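Local coordinates for periplasmic sugar-binding protein (Chloroflexus aurantiacus, PDB 4RXU) that binds beta-D-glucopyranose and probably serves as the solute-binding component of an ABC-type sugar transporter, at residues 74-77 with 78-82; 181-185 with 186-190; 228-231 with 232-236; 342-345 with 346-349. All coordinates share one frame; numbering follows the deposited sequence.

Contact 1. Residues 74-77 with 78-82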
ATOM      1  N   LYS A  74      11.514  -1.805  18.234  1.00 11.20           N
ATOM      2  CA  LYS A  74      12.774  -1.988  17.501  1.00 11.67           C
ATOM      3  C   LYS A  74      12.993  -0.821  16.541  1.00  9.00           C
ATOM      4  O   LYS A  74      14.098  -0.353  16.363  1.00 10.12           O
ATOM      5  CB  LYS A  74      12.789  -3.300  16.733  1.00  9.78           C
ATOM      6  CG  LYS A  74      14.062  -3.537  15.942  1.00 12.61           C
ATOM      7  CD  LYS A  74      15.262  -3.701  16.848  1.00 12.55           C
ATOM      8  CE  LYS A  74      16.570  -4.040  16.156  1.00 14.74           C
ATOM      9  NZ  LYS A  74      16.628  -5.394  15.585  1.00 20.74           N
ATOM     10  N   GLU A  75      11.920  -0.369  15.910  1.00  8.30           N
ATOM     11  CA  GLU A  75      11.990   0.798  15.046  1.00 10.34           C
ATOM     12  C   GLU A  75      12.606   2.013  15.754  1.00  9.01           C
ATOM     13  O   GLU A  75      13.494   2.674  15.244  1.00  9.72           O
ATOM     14  CB  GLU A  75      10.578   1.084  14.562  1.00  9.59           C
ATOM     15  CG  GLU A  75      10.421   2.350  13.758  1.00 10.21           C
ATOM     16  CD  GLU A  75       8.961   2.504  13.433  1.00 10.41           C
ATOM     17  OE1 GLU A  75       8.248   3.185  14.220  1.00 12.84           O
ATOM     18  OE2 GLU A  75       8.518   1.874  12.443  1.00 11.81           O
ATOM     19  N   LYS A  76      12.152   2.239  16.972  1.00 10.38           N
ATOM     20  CA  LYS A  76      12.654   3.348  17.741  1.00 13.25           C
ATOM     21  C   LYS A  76      14.137   3.142  18.046  1.00  9.42           C
ATOM     22  O   LYS A  76      14.913   4.098  17.936  1.00 10.23           O
ATOM     23  CB  LYS A  76      11.849   3.579  19.026  1.00 13.34           C
ATOM     24  CG  LYS A  76      12.267   4.855  19.733  1.00 15.98           C
ATOM     25  CD  LYS A  76      11.434   5.110  20.959  1.00 22.39           C
ATOM     26  CE  LYS A  76      11.618   6.530  21.480  1.00 29.67           C
ATOM     27  NZ  LYS A  76      13.045   6.699  21.836  1.00 47.99           N
ATOM     28  N   GLU A  77      14.518   1.924  18.418  1.00 10.89           N
ATOM     29  CA  GLU A  77      15.923   1.584  18.606  1.00 10.66           C
ATOM     30  C   GLU A  77      16.736   1.890  17.352  1.00 10.34           C
ATOM     31  O   GLU A  77      17.805   2.497  17.427  1.00 11.28           O
ATOM     32  CB  GLU A  77      16.072   0.108  18.983  1.00 13.58           C
ATOM     33  CG  GLU A  77      15.439  -0.258  20.315  1.00 20.16           C
ATOM     34  CD  GLU A  77      16.087  -1.472  20.952  1.00 26.44           C
ATOM     35  OE1 GLU A  77      16.739  -2.250  20.226  1.00 39.40           O
ATOM     36  OE2 GLU A  77      15.942  -1.648  22.181  1.00 35.03           O
ATOM     37  N   ASN A  78      16.224   1.465  16.203  1.00 10.71           N
ATOM     38  CA  ASN A  78      16.889   1.701  14.942  1.00 10.68           C
ATOM     39  C   ASN A  78      17.155   3.185  14.757  1.00 11.80           C
ATOM     40  O   ASN A  78      18.259   3.599  14.354  1.00 11.01           O
ATOM     41  CB  ASN A  78      16.042   1.180  13.777  1.00 12.13           C
ATOM     42  CG  ASN A  78      16.060  -0.327  13.630  1.00 11.20           C
ATOM     43  OD1 ASN A  78      15.145  -0.887  12.972  1.00 15.16           O
ATOM     44  ND2 ASN A  78      17.078  -0.986  14.139  1.00 11.11           N
ATOM     45  N   VAL A  79      16.128   3.989  15.011  1.00  9.17           N
ATOM     46  CA  VAL A  79      16.291   5.439  14.898  1.00 11.05           C
ATOM     47  C   VAL A  79      17.371   5.917  15.866  1.00 12.76           C
ATOM     48  O   VAL A  79      18.228   6.720  15.507  1.00 12.17           O
ATOM     49  CB  VAL A  79      14.958   6.168  15.106  1.00  9.76           C
ATOM     50  CG1 VAL A  79      15.124   7.678  15.191  1.00 13.27           C
ATOM     51  CG2 VAL A  79      14.035   5.837  13.949  1.00 11.48           C
ATOM     52  N   GLU A  80      17.325   5.429  17.106  1.00 11.47           N
ATOM     53  CA  GLU A  80      18.302   5.884  18.091  1.00 13.15           C
ATOM     54  C   GLU A  80      19.741   5.517  17.684  1.00 10.70           C
ATOM     55  O   GLU A  80      20.678   6.315  17.866  1.00 13.05           O
ATOM     56  CB  GLU A  80      17.940   5.374  19.482  1.00 15.35           C
ATOM     57  CG  GLU A  80      16.611   5.955  19.976  1.00 17.12           C
ATOM     58  CD  GLU A  80      16.035   5.279  21.196  1.00 29.63           C
ATOM     59  OE1 GLU A  80      16.230   4.062  21.356  1.00 27.60           O
ATOM     60  OE2 GLU A  80      15.358   5.981  21.991  1.00 32.20           O
ATOM     61  N   ALA A  81      19.904   4.339  17.083  1.00 12.06           N
ATOM     62  CA  ALA A  81      21.226   3.878  16.627  1.00 12.75           C
ATOM     63  C   ALA A  81      21.731   4.784  15.521  1.00 12.14           C
ATOM     64  O   ALA A  81      22.898   5.143  15.488  1.00 15.08           O
ATOM     65  CB  ALA A  81      21.155   2.457  16.124  1.00 15.43           C
ATOM     66  N   LEU A  82      20.829   5.175  14.622  1.00 12.81           N
ATOM     67  CA  LEU A  82      21.223   6.014  13.495  1.00 13.34           C
ATOM     68  C   LEU A  82      21.590   7.425  13.971  1.00 12.17           C
ATOM     69  O   LEU A  82      22.551   8.027  13.497  1.00 13.22           O
ATOM     70  CB  LEU A  82      20.097   6.068  12.473  1.00 12.94           C
ATOM     71  CG  LEU A  82      19.925   4.755  11.696  1.00 10.59           C
ATOM     72  CD1 LEU A  82      18.624   4.786  10.892  1.00 12.10           C
ATOM     73  CD2 LEU A  82      21.122   4.422  10.807  1.00 12.58           C
TER
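Lys76 and Glu80 send their side chains out from successive turns of one helix and cross obliquely at their charged ends. The lysine runs nearly straight to CE, with CG anti to its own nitrogen (chi1 -172°), and bends only at the last torsion, which swings NZ across to the Glu80 carboxylate. Glu80 leans back toward the preceding turn, its CG lying 3.2 Å from Lys76 O. Lys76 NZ and Glu80 OE2 form a salt bridge; the modelled separation of 2.4 Å is too short to be taken literally. With an alanine in place of Glu80, the Lys76 ammonium would probably lose its partner on the helix and be freer to swing into solvent. Below these side chains runs the regular i to i+4 bonding of helix 72-84, with Asn78 N to Lys74 O at 2.8 Å and Glu80 N to Lys76 O at 2.9 Å. In this periplasmic-binding-protein fold the helix lies against a largely parallel sheet: Val79 rests on Leu90 and Ile92 of strand 89-92, and Leu82 on Leu66 of strand 61-67. On another side of the helix, the aliphatic chain of Lys74 passes the Asn78 side chain before NZ bonds to Gln69. Glu75, a buried residue, points away from Asn78 to Leu82, and its OE2 accepts a hydrogen bond from His95 N.

Contact 2. Residues 181-185 with 186-190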
ATOM      1  N   GLN A 181     -19.226   2.959  -2.735  1.00  9.01           N
ATOM      2  CA  GLN A 181     -20.403   3.243  -1.941  1.00 11.45           C
ATOM      3  C   GLN A 181     -21.615   3.655  -2.802  1.00  9.97           C
ATOM      4  O   GLN A 181     -22.720   3.138  -2.600  1.00 10.09           O
ATOM      5  CB  GLN A 181     -20.092   4.246  -0.819  1.00  9.96           C
ATOM      6  CG  GLN A 181     -21.281   4.576   0.076  1.00 10.69           C
ATOM      7  CD  GLN A 181     -22.254   5.589  -0.540  1.00 13.84           C
ATOM      8  OE1 GLN A 181     -21.842   6.525  -1.242  1.00 13.32           O
ATOM      9  NE2 GLN A 181     -23.548   5.420  -0.250  1.00 15.20           N
ATOM     10  N   PRO A 182     -21.415   4.551  -3.783  1.00 10.90           N
ATOM     11  CA  PRO A 182     -22.578   4.864  -4.614  1.00 10.59           C
ATOM     12  C   PRO A 182     -23.120   3.655  -5.363  1.00 10.38           C
ATOM     13  O   PRO A 182     -24.308   3.571  -5.613  1.00 10.47           O
ATOM     14  CB  PRO A 182     -22.025   5.860  -5.624  1.00 13.72           C
ATOM     15  CG  PRO A 182     -20.886   6.507  -4.931  1.00 13.81           C
ATOM     16  CD  PRO A 182     -20.293   5.469  -4.038  1.00 11.80           C
ATOM     17  N   LYS A 183     -22.234   2.752  -5.756  1.00  9.61           N
ATOM     18  CA  LYS A 183     -22.631   1.541  -6.479  1.00 10.87           C
ATOM     19  C   LYS A 183     -23.172   0.420  -5.594  1.00 12.05           C
ATOM     20  O   LYS A 183     -23.686  -0.575  -6.081  1.00 12.73           O
ATOM     21  CB  LYS A 183     -21.459   1.059  -7.332  1.00 13.31           C
ATOM     22  CG  LYS A 183     -20.993   2.127  -8.319  1.00 11.78           C
ATOM     23  CD  LYS A 183     -22.086   2.639  -9.226  1.00 15.43           C
ATOM     24  CE  LYS A 183     -22.596   1.530 -10.108  1.00 16.26           C
ATOM     25  NZ  LYS A 183     -23.727   2.063 -10.917  1.00 15.39           N
ATOM     26  N   ILE A 184     -23.044   0.587  -4.279  1.00 10.31           N
ATOM     27  CA  ILE A 184     -23.751  -0.260  -3.322  1.00 10.29           C
ATOM     28  C   ILE A 184     -25.124   0.360  -3.056  1.00  9.14           C
ATOM     29  O   ILE A 184     -26.169  -0.321  -3.085  1.00 11.61           O
ATOM     30  CB  ILE A 184     -22.933  -0.419  -2.006  1.00  8.95           C
ATOM     31  CG1 ILE A 184     -21.591  -1.080  -2.332  1.00 10.68           C
ATOM     32  CG2 ILE A 184     -23.707  -1.263  -0.994  1.00 10.00           C
ATOM     33  CD1 ILE A 184     -20.517  -0.867  -1.290  1.00 11.93           C
ATOM     34  N   ALA A 185     -25.128   1.662  -2.790  1.00  7.94           N
ATOM     35  CA  ALA A 185     -26.399   2.379  -2.559  1.00 10.03           C
ATOM     36  C   ALA A 185     -27.396   2.247  -3.714  1.00 11.14           C
ATOM     37  O   ALA A 185     -28.612   2.181  -3.490  1.00 12.18           O
ATOM     38  CB  ALA A 185     -26.124   3.839  -2.235  1.00 12.50           C
ATOM     39  N   ASP A 186     -26.879   2.150  -4.943  1.00 11.70           N
ATOM     40  CA  ASP A 186     -27.765   2.037  -6.132  1.00 13.81           C
ATOM     41  C   ASP A 186     -28.121   0.595  -6.513  1.00 14.58           C
ATOM     42  O   ASP A 186     -28.829   0.355  -7.490  1.00 15.15           O
ATOM     43  CB  ASP A 186     -27.224   2.813  -7.338  1.00 12.71           C
ATOM     44  CG  ASP A 186     -26.105   2.117  -8.053  1.00 12.85           C
ATOM     45  OD1 ASP A 186     -25.758   0.958  -7.734  1.00 12.85           O
ATOM     46  OD2 ASP A 186     -25.591   2.773  -8.983  1.00 13.10           O
ATOM     47  N   GLY A 187     -27.643  -0.357  -5.714  1.00 11.54           N
ATOM     48  CA  GLY A 187     -27.997  -1.772  -5.873  1.00 14.59           C
ATOM     49  C   GLY A 187     -27.102  -2.568  -6.818  1.00 14.44           C
ATOM     50  O   GLY A 187     -27.306  -3.770  -6.980  1.00 14.01           O
ATOM     51  N   THR A 188     -26.086  -1.923  -7.393  1.00 10.27           N
ATOM     52  CA  THR A 188     -25.195  -2.639  -8.296  1.00 11.72           C
ATOM     53  C   THR A 188     -24.435  -3.747  -7.586  1.00 12.27           C
ATOM     54  O   THR A 188     -24.365  -4.878  -8.074  1.00 12.98           O
ATOM     55  CB  THR A 188     -24.210  -1.679  -8.970  1.00 12.39           C
ATOM     56  OG1 THR A 188     -24.944  -0.693  -9.705  1.00 12.45           O
ATOM     57  CG2 THR A 188     -23.276  -2.431  -9.921  1.00 11.95           C
ATOM     58  N   PHE A 189     -23.864  -3.400  -6.434  1.00 10.82           N
ATOM     59  CA  PHE A 189     -23.153  -4.343  -5.589  1.00  8.99           C
ATOM     60  C   PHE A 189     -23.890  -4.611  -4.278  1.00  9.76           C
ATOM     61  O   PHE A 189     -24.553  -3.728  -3.726  1.00 11.81           O
ATOM     62  CB  PHE A 189     -21.775  -3.813  -5.225  1.00  9.37           C
ATOM     63  CG  PHE A 189     -20.816  -3.749  -6.363  1.00 11.73           C
ATOM     64  CD1 PHE A 189     -20.397  -4.911  -6.993  1.00 10.41           C
ATOM     65  CD2 PHE A 189     -20.296  -2.517  -6.775  1.00 14.42           C
ATOM     66  CE1 PHE A 189     -19.471  -4.842  -8.020  1.00 13.16           C
ATOM     67  CE2 PHE A 189     -19.375  -2.447  -7.804  1.00 16.67           C
ATOM     68  CZ  PHE A 189     -18.968  -3.609  -8.433  1.00 15.83           C
ATOM     69  N   VAL A 190     -23.706  -5.824  -3.776  1.00  8.63           N
ATOM     70  CA  VAL A 190     -24.207  -6.220  -2.481  1.00  9.96           C
ATOM     71  C   VAL A 190     -23.045  -6.781  -1.694  1.00 10.14           C
ATOM     72  O   VAL A 190     -22.407  -7.737  -2.123  1.00 10.44           O
ATOM     73  CB  VAL A 190     -25.317  -7.279  -2.591  1.00 11.74           C
ATOM     74  CG1 VAL A 190     -25.726  -7.822  -1.236  1.00 10.67           C
ATOM     75  CG2 VAL A 190     -26.526  -6.704  -3.298  1.00 13.67           C
TER
HETATM   76  O   HOH W   1     -26.818  -2.967  -2.539  1.00 20.28           O
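Lys183 holds one oxygen of the Asp186 carboxylate while Thr188 grips the other twice. Lys183 NZ makes a salt bridge to Asp186 OD2 at 2.8 Å, using the syn lone pair, and gets there because the lysine chain folds back on itself at chi2 and chi3. Asp186 OD1 accepts Thr188 N at 2.9 Å, nearly along the C-O direction, and Thr188 OG1 at 2.7 Å; both donors come from the same face of the carboxylate. A weak bond from Lys183 NZ to Thr188 OG1 closes the ring of three side chains. Asp186 pays with a chi1 of 78°, CG between its backbone N and carbonyl carbon, and the reward is an Asx turn that fixes the carboxylate over the chain reversal. Gly187 sits at the turn with phi 89°, where a side chain would jam against the preceding carbonyl oxygen; its N bonds Ile184 O from above the carbonyl plane. Phe189 N then reaches back to Lys183 O at 2.9 Å, and a water donates to both Ile184 O and Phe189 O. On the inner side, Ile184 CG1 meets Phe189 CB at 4.0 Å with the side chains crossing at about a right angle, and the Phe189 ring packs edge-to-face with Tyr247. This is the turn from helix to second strand in a beta-alpha-beta crossover, delivering helix 167-185 into strand 189-191 at the margin of a four-stranded parallel sheet.

Contact 3. Residues 228-231 with 232-236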
ATOM      1  N   LYS A 228      -5.959 -15.411   3.113  1.00 10.74           N
ATOM      2  CA  LYS A 228      -6.540 -16.641   2.579  1.00 12.05           C
ATOM      3  C   LYS A 228      -7.593 -17.192   3.527  1.00 12.93           C
ATOM      4  O   LYS A 228      -8.695 -17.558   3.111  1.00 11.25           O
ATOM      5  CB  LYS A 228      -5.482 -17.712   2.314  1.00 14.88           C
ATOM      6  CG  LYS A 228      -6.065 -18.922   1.584  1.00 13.78           C
ATOM      7  CD  LYS A 228      -5.007 -19.871   1.077  1.00 22.45           C
ATOM      8  CE  LYS A 228      -5.642 -20.861   0.126  1.00 23.35           C
ATOM      9  NZ  LYS A 228      -4.758 -22.014  -0.131  1.00 25.33           N
ATOM     10  N   ASN A 229      -7.245 -17.241   4.804  1.00 11.45           N
ATOM     11  CA  ASN A 229      -8.177 -17.741   5.809  1.00 11.55           C
ATOM     12  C   ASN A 229      -9.453 -16.936   5.944  1.00 10.78           C
ATOM     13  O   ASN A 229     -10.539 -17.514   6.081  1.00 11.93           O
ATOM     14  CB  ASN A 229      -7.481 -17.824   7.144  1.00 13.01           C
ATOM     15  CG  ASN A 229      -6.434 -18.887   7.139  1.00 16.32           C
ATOM     16  OD1 ASN A 229      -6.365 -19.701   6.210  1.00 18.75           O
ATOM     17  ND2 ASN A 229      -5.619 -18.900   8.141  1.00 15.72           N
ATOM     18  N   LEU A 230      -9.322 -15.615   5.877  1.00  9.36           N
ATOM     19  CA  LEU A 230     -10.494 -14.766   5.903  1.00 11.02           C
ATOM     20  C   LEU A 230     -11.372 -15.028   4.683  1.00 11.82           C
ATOM     21  O   LEU A 230     -12.571 -15.167   4.811  1.00 10.16           O
ATOM     22  CB  LEU A 230     -10.106 -13.299   5.976  1.00 12.49           C
ATOM     23  CG  LEU A 230     -11.262 -12.317   6.147  1.00 11.44           C
ATOM     24  CD1 LEU A 230     -12.066 -12.588   7.426  1.00 12.12           C
ATOM     25  CD2 LEU A 230     -10.724 -10.895   6.135  1.00 13.53           C
ATOM     26  N   ALA A 231     -10.765 -15.131   3.504  1.00  9.97           N
ATOM     27  CA  ALA A 231     -11.547 -15.433   2.301  1.00 10.73           C
ATOM     28  C   ALA A 231     -12.267 -16.777   2.457  1.00 10.68           C
ATOM     29  O   ALA A 231     -13.448 -16.901   2.138  1.00 12.50           O
ATOM     30  CB  ALA A 231     -10.650 -15.409   1.069  1.00 10.99           C
ATOM     31  N   GLU A 232     -11.561 -17.766   2.982  1.00 10.77           N
ATOM     32  CA  GLU A 232     -12.144 -19.113   3.208  1.00 11.36           C
ATOM     33  C   GLU A 232     -13.321 -19.050   4.187  1.00 14.63           C
ATOM     34  O   GLU A 232     -14.384 -19.631   3.950  1.00 13.46           O
ATOM     35  CB  GLU A 232     -11.090 -20.117   3.704  1.00 14.30           C
ATOM     36  CG  GLU A 232     -10.001 -20.455   2.697  1.00 15.71           C
ATOM     37  CD  GLU A 232     -10.451 -21.260   1.492  1.00 26.56           C
ATOM     38  OE1 GLU A 232     -11.672 -21.396   1.230  1.00 19.34           O
ATOM     39  OE2 GLU A 232      -9.535 -21.724   0.770  1.00 33.16           O
ATOM     40  N   ALA A 233     -13.132 -18.315   5.280  1.00 12.59           N
ATOM     41  CA  ALA A 233     -14.210 -18.091   6.255  1.00 11.85           C
ATOM     42  C   ALA A 233     -15.419 -17.405   5.616  1.00 11.71           C
ATOM     43  O   ALA A 233     -16.565 -17.814   5.811  1.00 13.98           O
ATOM     44  CB  ALA A 233     -13.699 -17.294   7.454  1.00 14.02           C
ATOM     45  N   ASN A 234     -15.148 -16.357   4.849  1.00 10.89           N
ATOM     46  CA  ASN A 234     -16.192 -15.644   4.135  1.00 11.65           C
ATOM     47  C   ASN A 234     -16.956 -16.543   3.174  1.00 12.44           C
ATOM     48  O   ASN A 234     -18.166 -16.446   3.081  1.00 12.29           O
ATOM     49  CB  ASN A 234     -15.606 -14.495   3.334  1.00 11.34           C
ATOM     50  CG  ASN A 234     -15.028 -13.376   4.182  1.00 11.53           C
ATOM     51  OD1 ASN A 234     -14.329 -12.543   3.643  1.00 10.70           O
ATOM     52  ND2 ASN A 234     -15.356 -13.309   5.467  1.00 11.93           N
ATOM     53  N   LEU A 235     -16.225 -17.381   2.438  1.00 10.84           N
ATOM     54  CA  LEU A 235     -16.837 -18.279   1.476  1.00 11.55           C
ATOM     55  C   LEU A 235     -17.649 -19.379   2.146  1.00 15.77           C
ATOM     56  O   LEU A 235     -18.725 -19.726   1.655  1.00 16.21           O
ATOM     57  CB  LEU A 235     -15.785 -18.865   0.550  1.00 10.76           C
ATOM     58  CG  LEU A 235     -15.239 -17.866  -0.476  1.00 12.72           C
ATOM     59  CD1 LEU A 235     -13.969 -18.470  -1.061  1.00 14.84           C
ATOM     60  CD2 LEU A 235     -16.258 -17.491  -1.565  1.00 16.19           C
ATOM     61  N   THR A 236     -17.164 -19.846   3.292  1.00 12.91           N
ATOM     62  CA  THR A 236     -17.864 -20.841   4.085  1.00 13.85           C
ATOM     63  C   THR A 236     -19.187 -20.297   4.623  1.00 15.97           C
ATOM     64  O   THR A 236     -20.183 -21.019   4.696  1.00 22.34           O
ATOM     65  CB  THR A 236     -16.972 -21.372   5.191  1.00 15.16           C
ATOM     66  OG1 THR A 236     -15.882 -22.086   4.584  1.00 16.02           O
ATOM     67  CG2 THR A 236     -17.735 -22.300   6.117  1.00 21.06           C
TER
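Leu230 O receives Asn234 N at 2.8 Å in a nearly straight bond (167° at the hydrogen), and one residue on Ala231 O takes Leu235 N at the same length. With Ala233 N to Asn229 O and Glu232 N to Lys228 O, these are the i to i+4 bonds of helix 224-237. Next along, Glu232 O carries two donors, Thr236 N at 2.9 Å and Thr236 OG1 at 2.9 Å, which come to it from opposite faces of the carbonyl plane; the hydroxyl is thereby folded back on its own helix.

Between the two segments the side chains form no hydrogen bond or salt bridge with one another. Asn234 has CG beside its backbone nitrogen (chi1 -67°), which brings the amide back over the preceding turn, with CG 3.1 Å from Leu230 O and ND2 3.9 Å from Leu230 CD1. Its OD1 is held elsewhere, by Tyr160 OH and Asn193 ND2. Lys228 and Glu232 lie side by side and point the same way, but Glu232 bends at chi2 and Lys228 NZ stays 4.9 Å from Glu232 OE2, too far for a salt bridge.

Further out, Ala231 packs on Ala262 and Leu235 on Phe263, both from helix 253-264, while Leu230 and Ala231 touch Tyr160. The segment therefore has an apolar flank set against a neighbouring helix. Across the segments the polar bonds are all backbone ones, and the opposite charges of Lys228 and Glu232 probably add only a mild attraction.

Contact 4. Residues 342-345 with 346-349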
ATOM      1  N   THR A 342      -3.019   1.776 -13.181  1.00  8.81           N
ATOM      2  CA  THR A 342      -3.639   0.473 -13.251  1.00  9.28           C
ATOM      3  C   THR A 342      -3.019  -0.401 -14.343  1.00  9.19           C
ATOM      4  O   THR A 342      -2.916  -0.002 -15.495  1.00 10.61           O
ATOM      5  CB  THR A 342      -5.139   0.584 -13.500  1.00  9.74           C
ATOM      6  OG1 THR A 342      -5.763   1.084 -12.318  1.00 11.96           O
ATOM      7  CG2 THR A 342      -5.744  -0.787 -13.845  1.00 11.49           C
ATOM      8  N   VAL A 343      -2.637  -1.604 -13.934  1.00  8.91           N
ATOM      9  CA  VAL A 343      -2.060  -2.585 -14.840  1.00  9.13           C
ATOM     10  C   VAL A 343      -2.943  -3.820 -14.946  1.00  8.98           C
ATOM     11  O   VAL A 343      -3.284  -4.463 -13.945  1.00 10.12           O
ATOM     12  CB  VAL A 343      -0.623  -2.937 -14.439  1.00 11.44           C
ATOM     13  CG1 VAL A 343      -0.097  -4.064 -15.320  1.00 10.78           C
ATOM     14  CG2 VAL A 343       0.223  -1.674 -14.560  1.00 13.74           C
ATOM     15  N   THR A 344      -3.264  -4.147 -16.192  1.00  9.80           N
ATOM     16  CA  THR A 344      -4.005  -5.338 -16.534  1.00 11.29           C
ATOM     17  C   THR A 344      -3.225  -6.033 -17.641  1.00 12.21           C
ATOM     18  O   THR A 344      -2.168  -5.568 -18.043  1.00 11.36           O
ATOM     19  CB  THR A 344      -5.382  -4.962 -17.092  1.00 12.52           C
ATOM     20  OG1 THR A 344      -5.226  -4.246 -18.337  1.00 14.70           O
ATOM     21  CG2 THR A 344      -6.120  -4.102 -16.099  1.00 13.30           C
ATOM     22  N   ARG A 345      -3.758  -7.129 -18.155  1.00 12.66           N
ATOM     23  CA  ARG A 345      -3.137  -7.777 -19.323  1.00 17.35           C
ATOM     24  C   ARG A 345      -2.902  -6.838 -20.504  1.00 16.17           C
ATOM     25  O   ARG A 345      -1.935  -6.990 -21.256  1.00 23.44           O
ATOM     26  CB  ARG A 345      -4.019  -8.877 -19.821  1.00 17.67           C
ATOM     27  CG  ARG A 345      -3.974 -10.093 -18.966  1.00 19.03           C
ATOM     28  CD  ARG A 345      -5.144 -10.958 -19.363  1.00 30.26           C
ATOM     29  NE  ARG A 345      -4.856 -12.363 -19.178  1.00 23.43           N
ATOM     30  CZ  ARG A 345      -5.623 -13.320 -19.678  1.00 53.69           C
ATOM     31  NH1 ARG A 345      -6.695 -12.990 -20.374  1.00 32.63           N
ATOM     32  NH2 ARG A 345      -5.321 -14.594 -19.475  1.00 28.32           N
ATOM     33  N   ASP A 346      -3.807  -5.887 -20.686  1.00 18.70           N
ATOM     34  CA  ASP A 346      -3.761  -5.010 -21.868  1.00 22.82           C
ATOM     35  C   ASP A 346      -2.514  -4.100 -21.890  1.00 17.58           C
ATOM     36  O   ASP A 346      -2.043  -3.747 -22.961  1.00 20.26           O
ATOM     37  CB  ASP A 346      -5.060  -4.196 -21.970  1.00 27.88           C
ATOM     38  CG  ASP A 346      -6.312  -5.092 -22.042  1.00 54.23           C
ATOM     39  OD1 ASP A 346      -6.244  -6.190 -22.652  1.00 51.43           O
ATOM     40  OD2 ASP A 346      -7.357  -4.711 -21.466  1.00 49.24           O
ATOM     41  N   ASN A 347      -1.970  -3.752 -20.713  1.00 11.90           N
ATOM     42  CA  ASN A 347      -0.844  -2.812 -20.613  1.00 13.48           C
ATOM     43  C   ASN A 347       0.314  -3.290 -19.752  1.00 12.42           C
ATOM     44  O   ASN A 347       1.194  -2.513 -19.423  1.00 15.35           O
ATOM     45  CB  ASN A 347      -1.285  -1.402 -20.163  1.00 15.63           C
ATOM     46  CG  ASN A 347      -1.734  -1.367 -18.735  1.00 11.94           C
ATOM     47  OD1 ASN A 347      -2.183  -2.378 -18.228  1.00 15.06           O
ATOM     48  ND2 ASN A 347      -1.599  -0.216 -18.078  1.00 13.25           N
ATOM     49  N   VAL A 348       0.331  -4.565 -19.397  1.00 10.53           N
ATOM     50  CA  VAL A 348       1.430  -5.053 -18.567  1.00 12.28           C
ATOM     51  C   VAL A 348       2.809  -4.831 -19.223  1.00 11.22           C
ATOM     52  O   VAL A 348       3.784  -4.413 -18.567  1.00 10.31           O
ATOM     53  CB  VAL A 348       1.227  -6.495 -18.091  1.00 18.30           C
ATOM     54  CG1 VAL A 348       0.981  -7.443 -19.246  1.00 15.29           C
ATOM     55  CG2 VAL A 348       2.426  -6.929 -17.275  1.00 26.15           C
ATOM     56  N   ARG A 349       2.879  -5.081 -20.522  1.00 12.16           N
ATOM     57  CA  ARG A 349       4.114  -4.884 -21.225  1.00 12.16           C
ATOM     58  C   ARG A 349       4.497  -3.405 -21.244  1.00 11.42           C
ATOM     59  O   ARG A 349       5.621  -3.067 -20.870  1.00 10.76           O
ATOM     60  CB  ARG A 349       4.053  -5.466 -22.640  1.00 13.29           C
ATOM     61  CG  ARG A 349       5.399  -5.369 -23.347  1.00 12.34           C
ATOM     62  CD  ARG A 349       5.317  -5.999 -24.715  1.00 14.79           C
ATOM     63  NE  ARG A 349       5.186  -7.445 -24.629  1.00 14.21           N
ATOM     64  CZ  ARG A 349       6.204  -8.289 -24.480  1.00 18.46           C
ATOM     65  NH1 ARG A 349       7.450  -7.828 -24.378  1.00 21.21           N
ATOM     66  NH2 ARG A 349       5.974  -9.601 -24.423  1.00 18.69           N
TER
HETATM   67  O   HOH W   2       0.481  -5.826 -22.380  1.00 17.52           O
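Asn347 uses both ends of its amide on the backbone of Thr342 and Thr344. ND2 donates to Thr342 O at 2.9 Å, in the carbonyl plane and close to the plane of the amide itself, while Asn347 OD1 accepts Thr344 N at 2.9 Å almost straight, 172° at the hydrogen. To reach them, Asn347 puts CG between its backbone nitrogen and carbonyl carbon (chi1 69°), turning the amide back toward Thr342. A leucine in its place would probably leave Thr342 O and Thr344 N without these mates and the turn less firmly tied to the strand. Next come the bonds that shape the turn: Asn347 N meets Thr344 O at 3.2 Å from above the carbonyl plane, and Thr344 OG1 accepts Asp346 N at 3.2 Å, an ST turn. Water bridges Arg345 O, to which it donates, and Arg349 N, whose hydrogen it accepts. Underneath, Val343 CG1 packs on Val348 CB at 3.9 Å, the two side chains crossing at about a right angle. Farther out Arg345 NH2 bonds Ile288 O, and Arg349 NE makes a salt bridge to the C-terminal carboxylate at Pro367. Although Asn347 occupies the N-cap position of helix 348-354, its side chain makes no capping bond; its amide instead ties Thr342 and Thr344 to the residue just before the helix.

Overall arrangement
Glucose lies in the cleft between two lobes, and contact 1 belongs to the lobe on one side of it, with contacts 2, 3 and 4 across the cleft. Contact 1 is on the other side of the chain's centre from contacts 2 and 4, its centre about 46 Å from that of contact 2 and about 40 Å from that of contact 4. Contacts 2 and 3 are the nearest pair, about 11 Å apart at their closest atoms, yet no two contacts touch. No residue of the four lines the sugar pocket: the Glu75 side chain of contact 1 stays about 12 Å from the glucose, and that of Val343 in contact 4 about 14 Å.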